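Local coordinates for protein peptidoglycan D,D-transpeptidase PbpA (Mycobacterium tuberculosis, PDB 3UPP) that probably cross-links the peptidoglycan of the cell wall as a penicillin-binding D,D-transpeptidase and helps regulate cell length, at residues I220-S225 against D299-G304; A412-F417 against V425-L430. All coordinates share one frame; numbering follows the deposited sequence.

Contact 1 (I220-S225 against D299-G304)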
loop_
_atom_site.group_PDB
_atom_site.type_symbol
_atom_site.label_atom_id
_atom_site.label_comp_id
_atom_site.label_asym_id
_atom_site.label_seq_id
_atom_site.Cartn_x
_atom_site.Cartn_y
_atom_site.Cartn_z
ATOM N N ILE A 220 -31.154 -2.121 5.989
ATOM C CA ILE A 220 -31.594 -1.425 4.791
ATOM C C ILE A 220 -31.806 -2.428 3.654
ATOM O O ILE A 220 -30.924 -3.253 3.365
ATOM C CB ILE A 220 -30.634 -0.241 4.390
ATOM C CG1 ILE A 220 -31.321 0.681 3.375
ATOM C CG2 ILE A 220 -29.257 -0.752 3.895
ATOM C CD1 ILE A 220 -30.763 2.098 3.307
ATOM N N PRO A 221 -32.999 -2.393 3.027
ATOM C CA PRO A 221 -33.178 -3.226 1.830
ATOM C C PRO A 221 -32.383 -2.663 0.664
ATOM O O PRO A 221 -32.218 -1.447 0.560
ATOM C CB PRO A 221 -34.679 -3.132 1.545
ATOM C CG PRO A 221 -35.123 -1.864 2.209
ATOM C CD PRO A 221 -34.214 -1.638 3.382
ATOM N N LEU A 222 -31.856 -3.548 -0.173
ATOM C CA LEU A 222 -31.236 -3.132 -1.424
ATOM C C LEU A 222 -32.332 -3.013 -2.467
ATOM O O LEU A 222 -33.270 -3.828 -2.471
ATOM C CB LEU A 222 -30.165 -4.129 -1.878
ATOM C CG LEU A 222 -28.838 -4.109 -1.113
ATOM C CD1 LEU A 222 -27.953 -5.266 -1.536
ATOM C CD2 LEU A 222 -28.112 -2.780 -1.301
ATOM N N PRO A 223 -32.247 -1.978 -3.330
ATOM C CA PRO A 223 -33.260 -1.798 -4.367
ATOM C C PRO A 223 -33.225 -2.967 -5.334
ATOM O O PRO A 223 -32.148 -3.488 -5.635
ATOM C CB PRO A 223 -32.833 -0.497 -5.045
ATOM C CG PRO A 223 -31.996 0.207 -4.011
ATOM C CD PRO A 223 -31.240 -0.904 -3.378
ATOM N N GLY A 224 -34.400 -3.398 -5.777
ATOM C CA GLY A 224 -34.512 -4.530 -6.683
ATOM C C GLY A 224 -33.751 -5.779 -6.260
ATOM O O GLY A 224 -33.005 -6.346 -7.057
ATOM N N SER A 225 -33.922 -6.189 -5.003
ATOM C CA SER A 225 -33.382 -7.458 -4.490
ATOM C C SER A 225 -33.905 -7.789 -3.095
ATOM O O SER A 225 -34.335 -6.901 -2.354
ATOM C CB SER A 225 -31.841 -7.506 -4.525
ATOM O OG SER A 225 -31.254 -6.757 -3.479
ATOM N N ASP A 299 -26.323 -2.406 -11.434
ATOM C CA ASP A 299 -27.635 -1.962 -10.934
ATOM C C ASP A 299 -27.528 -1.269 -9.568
ATOM O O ASP A 299 -26.431 -1.132 -9.002
ATOM C CB ASP A 299 -28.587 -3.158 -10.838
ATOM C CG ASP A 299 -28.014 -4.301 -10.000
ATOM O OD1 ASP A 299 -27.339 -4.057 -8.967
ATOM O OD2 ASP A 299 -28.235 -5.463 -10.391
ATOM N N SER A 300 -28.672 -0.868 -9.018
ATOM C CA SER A 300 -28.676 -0.133 -7.755
ATOM C C SER A 300 -28.379 -0.968 -6.522
ATOM O O SER A 300 -27.793 -0.447 -5.569
ATOM C CB SER A 300 -29.963 0.667 -7.579
ATOM O OG SER A 300 -29.936 1.768 -8.467
ATOM N N ALA A 301 -28.791 -2.240 -6.524
ATOM C CA ALA A 301 -28.330 -3.187 -5.509
ATOM C C ALA A 301 -26.814 -3.068 -5.406
ATOM O O ALA A 301 -26.298 -2.795 -4.320
ATOM C CB ALA A 301 -28.727 -4.613 -5.865
ATOM N N ALA A 302 -26.120 -3.225 -6.546
ATOM C CA ALA A 302 -24.659 -3.161 -6.612
ATOM C C ALA A 302 -24.069 -1.854 -6.092
ATOM O O ALA A 302 -23.068 -1.874 -5.370
ATOM C CB ALA A 302 -24.164 -3.450 -8.021
ATOM N N LEU A 303 -24.684 -0.728 -6.463
ATOM C CA LEU A 303 -24.327 0.597 -5.916
ATOM C C LEU A 303 -24.417 0.640 -4.391
ATOM O O LEU A 303 -23.524 1.186 -3.717
ATOM C CB LEU A 303 -25.200 1.698 -6.539
ATOM C CG LEU A 303 -24.946 3.162 -6.145
ATOM C CD1 LEU A 303 -23.535 3.656 -6.457
ATOM C CD2 LEU A 303 -25.993 4.059 -6.793
ATOM N N GLY A 304 -25.484 0.055 -3.848
ATOM C CA GLY A 304 -25.650 -0.060 -2.399
ATOM C C GLY A 304 -24.416 -0.671 -1.763
ATOM O O GLY A 304 -23.814 -0.084 -0.852
#
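Leu222 and Pro223 pack against the N-terminal part of helix 300-307 in a small, largely apolar contact, partly buried, between the loop that follows strand 219-221 and a helix start in the transpeptidase domain. The leucine CG stands beside its own backbone N (chi1 -75°), which carries Leu222 CD2 over the helix to 3.8 Å from Gly304 CA and 3.5 Å from Ala301 O. Gly304 has no side chain, and the methyl packs directly on its CA. Nearer the helix start, Ala301 CB comes to 3.6 Å from Pro223 O, with Ser225 OG somewhat further off. The edge of the proline ring lies against Ser300, Pro223 CB being 4.0 Å from Ser300 CB. Elsewhere in the chain Leu222 also touches Leu229 and Ala227, and Pro223 touches Ile262 of helix 254-264. The helix start carries an N-cap: Asp299 OD1 accepts from Ala302 N at 2.8 Å, a nearly straight bond of 167°. No hydrogen bond links the loop to the helix, and just 217 Å² is buried between them; the contact therefore rests on van der Waals packing, partly of methyl groups on backbone carbonyls, with the small residues Ala301 and Gly304 at the points of close approach.

Contact 2 (A412-F417 against V425-L430)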
loop_
_atom_site.group_PDB
_atom_site.type_symbol
_atom_site.label_atom_id
_atom_site.label_comp_id
_atom_site.label_asym_id
_atom_site.label_seq_id
_atom_site.Cartn_x
_atom_site.Cartn_y
_atom_site.Cartn_z
ATOM N N ALA A 412 -8.771 -6.759 7.518
ATOM C CA ALA A 412 -8.717 -5.592 8.378
ATOM C C ALA A 412 -7.935 -4.473 7.680
ATOM O O ALA A 412 -6.789 -4.673 7.269
ATOM C CB ALA A 412 -8.074 -5.951 9.681
ATOM N N TRP A 413 -8.558 -3.297 7.554
ATOM C CA TRP A 413 -7.977 -2.164 6.815
ATOM C C TRP A 413 -7.833 -0.943 7.730
ATOM O O TRP A 413 -8.633 -0.736 8.626
ATOM C CB TRP A 413 -8.897 -1.756 5.668
ATOM C CG TRP A 413 -8.772 -2.435 4.330
ATOM C CD1 TRP A 413 -9.652 -3.318 3.785
ATOM C CD2 TRP A 413 -7.756 -2.211 3.329
ATOM N NE1 TRP A 413 -9.236 -3.695 2.516
ATOM C CE2 TRP A 413 -8.082 -3.021 2.212
ATOM C CE3 TRP A 413 -6.610 -1.405 3.269
ATOM C CZ2 TRP A 413 -7.312 -3.036 1.032
ATOM C CZ3 TRP A 413 -5.835 -1.424 2.105
ATOM C CH2 TRP A 413 -6.190 -2.244 0.997
ATOM N N TYR A 414 -6.836 -0.115 7.450
ATOM C CA TYR A 414 -6.635 1.158 8.130
ATOM C C TYR A 414 -5.865 2.084 7.213
ATOM O O TYR A 414 -4.747 1.758 6.800
ATOM C CB TYR A 414 -5.821 0.956 9.400
ATOM C CG TYR A 414 -5.566 2.212 10.221
ATOM C CD1 TYR A 414 -6.614 2.858 10.898
ATOM C CD2 TYR A 414 -4.276 2.734 10.351
ATOM C CE1 TYR A 414 -6.383 3.976 11.692
ATOM C CE2 TYR A 414 -4.034 3.868 11.139
ATOM C CZ TYR A 414 -5.095 4.484 11.807
ATOM O OH TYR A 414 -4.871 5.605 12.583
ATOM N N ILE A 415 -6.465 3.227 6.889
ATOM C CA ILE A 415 -5.797 4.270 6.074
ATOM C C ILE A 415 -5.791 5.556 6.867
ATOM O O ILE A 415 -6.792 5.935 7.450
ATOM C CB ILE A 415 -6.430 4.493 4.658
ATOM C CG1 ILE A 415 -7.868 5.086 4.757
ATOM C CG2 ILE A 415 -6.360 3.209 3.841
ATOM C CD1 ILE A 415 -8.504 5.540 3.392
ATOM N N ALA A 416 -4.655 6.222 6.892
ATOM C CA ALA A 416 -4.466 7.304 7.820
ATOM C C ALA A 416 -3.492 8.284 7.238
ATOM O O ALA A 416 -2.773 7.966 6.285
ATOM C CB ALA A 416 -3.921 6.763 9.135
ATOM N N PHE A 417 -3.477 9.481 7.809
ATOM C CA PHE A 417 -2.373 10.400 7.579
ATOM C C PHE A 417 -2.135 11.242 8.833
ATOM O O PHE A 417 -2.975 11.256 9.726
ATOM C CB PHE A 417 -2.565 11.226 6.292
ATOM C CG PHE A 417 -3.844 12.023 6.238
ATOM C CD1 PHE A 417 -3.868 13.352 6.670
ATOM C CD2 PHE A 417 -4.998 11.470 5.701
ATOM C CE1 PHE A 417 -5.009 14.099 6.583
ATOM C CE2 PHE A 417 -6.159 12.208 5.622
ATOM C CZ PHE A 417 -6.171 13.531 6.063
ATOM N N VAL A 425 3.126 12.099 6.479
ATOM C CA VAL A 425 3.044 10.685 6.153
ATOM C C VAL A 425 1.592 10.198 6.005
ATOM O O VAL A 425 0.721 10.631 6.740
ATOM C CB VAL A 425 3.810 9.825 7.214
ATOM C CG1 VAL A 425 3.126 9.897 8.577
ATOM C CG2 VAL A 425 3.990 8.360 6.726
ATOM N N ALA A 426 1.367 9.300 5.040
ATOM C CA ALA A 426 0.098 8.582 4.859
ATOM C C ALA A 426 0.360 7.072 4.815
ATOM O O ALA A 426 1.333 6.609 4.207
ATOM C CB ALA A 426 -0.582 9.017 3.581
ATOM N N VAL A 427 -0.500 6.292 5.451
ATOM C CA VAL A 427 -0.311 4.845 5.451
ATOM C C VAL A 427 -1.577 4.128 5.033
ATOM O O VAL A 427 -2.673 4.662 5.194
ATOM C CB VAL A 427 0.175 4.302 6.840
ATOM C CG1 VAL A 427 1.458 4.982 7.258
ATOM C CG2 VAL A 427 -0.913 4.466 7.925
ATOM N N ALA A 428 -1.404 2.935 4.469
ATOM C CA ALA A 428 -2.456 1.936 4.428
ATOM C C ALA A 428 -1.892 0.658 5.045
ATOM O O ALA A 428 -0.743 0.306 4.792
ATOM C CB ALA A 428 -2.954 1.690 3.015
ATOM N N VAL A 429 -2.690 0.016 5.898
ATOM C CA VAL A 429 -2.394 -1.286 6.484
ATOM C C VAL A 429 -3.520 -2.218 6.059
ATOM O O VAL A 429 -4.692 -1.943 6.293
ATOM C CB VAL A 429 -2.346 -1.242 8.051
ATOM C CG1 VAL A 429 -2.170 -2.619 8.635
ATOM C CG2 VAL A 429 -1.237 -0.322 8.542
ATOM N N LEU A 430 -3.152 -3.304 5.406
ATOM C CA LEU A 430 -4.075 -4.374 5.089
ATOM C C LEU A 430 -3.612 -5.601 5.867
ATOM O O LEU A 430 -2.493 -6.062 5.696
ATOM C CB LEU A 430 -4.090 -4.640 3.573
ATOM C CG LEU A 430 -4.983 -5.749 3.000
ATOM C CD1 LEU A 430 -4.214 -7.041 2.852
ATOM C CD2 LEU A 430 -6.297 -5.978 3.765
#
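Tyr414 and Val429 form a hydrogen-bonded antiparallel pair: Tyr414 N donates to Val429 O at 3.0 Å, a bent bond (140° at the hydrogen), and Val429 N returns a straighter one to Tyr414 O at 2.8 Å. Both donors lie in the plane of the carbonyl they meet. Ala416 and Val427 repeat the exchange two residues on, but Val427 N approaches Ala416 O tilted 33° from the carbonyl plane. Each of the four carbonyls also receives a CA-H from the opposite strand; Val429 O, for example, lies 3.3 Å from Trp413 CA. In the non-hydrogen-bonded pairs, Trp413, Ile415 and Phe417 turn their backbone polar groups to strand 393-399, bonding with Gly397, Lys395 and Ala393. The two strands thus make a beta hairpin inside the five-stranded antiparallel sheet of the penicillin-recognising transpeptidase fold, with helices on both faces. Toward helix 317-328, Leu430 CD2 sits over one face of the indole in a CH-pi contact, 3.9 Å from the centroid of the Trp413 five-membered ring. Ala428 CB lies at the indole edge, near its plane and closest to Trp413 CZ3, and is 3.8 Å from Ile415 CG2. Trp413 NE1 is hydrogen-bonded to Pro190 O, and the tryptophan side chain is about 7 Å from that of Ser193, the probable acyl-ester nucleophile. On the other face, toward helix 442-457, Ala416 CB meets Val427 CG2 at 4.0 Å, while the buried Tyr414 OH is hydrogen-bonded to Glu378 OE1.

How the contacts relate
Following the chain from the N terminus, Ser193, the probable acylated serine, comes before either contact. Contact 1 then closes a loop of 73 residues, which includes helices 254-264 and 266-275, bringing the chain back to the loop after strand 219-221. After helix 300-307 the chain runs through helix 317-328, helix 364-380 and strand 393-399 before contact 2 closes a short hairpin with seven residues between its segments. The two lie in series, neither nested nor crossed. Their centres are 29 Å apart and their nearest atoms about 15 Å: contact 1 joins a peripheral loop to a helix, contact 2 two interior strands of the five-stranded sheet. Bound cefotaxime is about 11 Å from Leu222 and about 7 Å from Trp413, measured to their side chains.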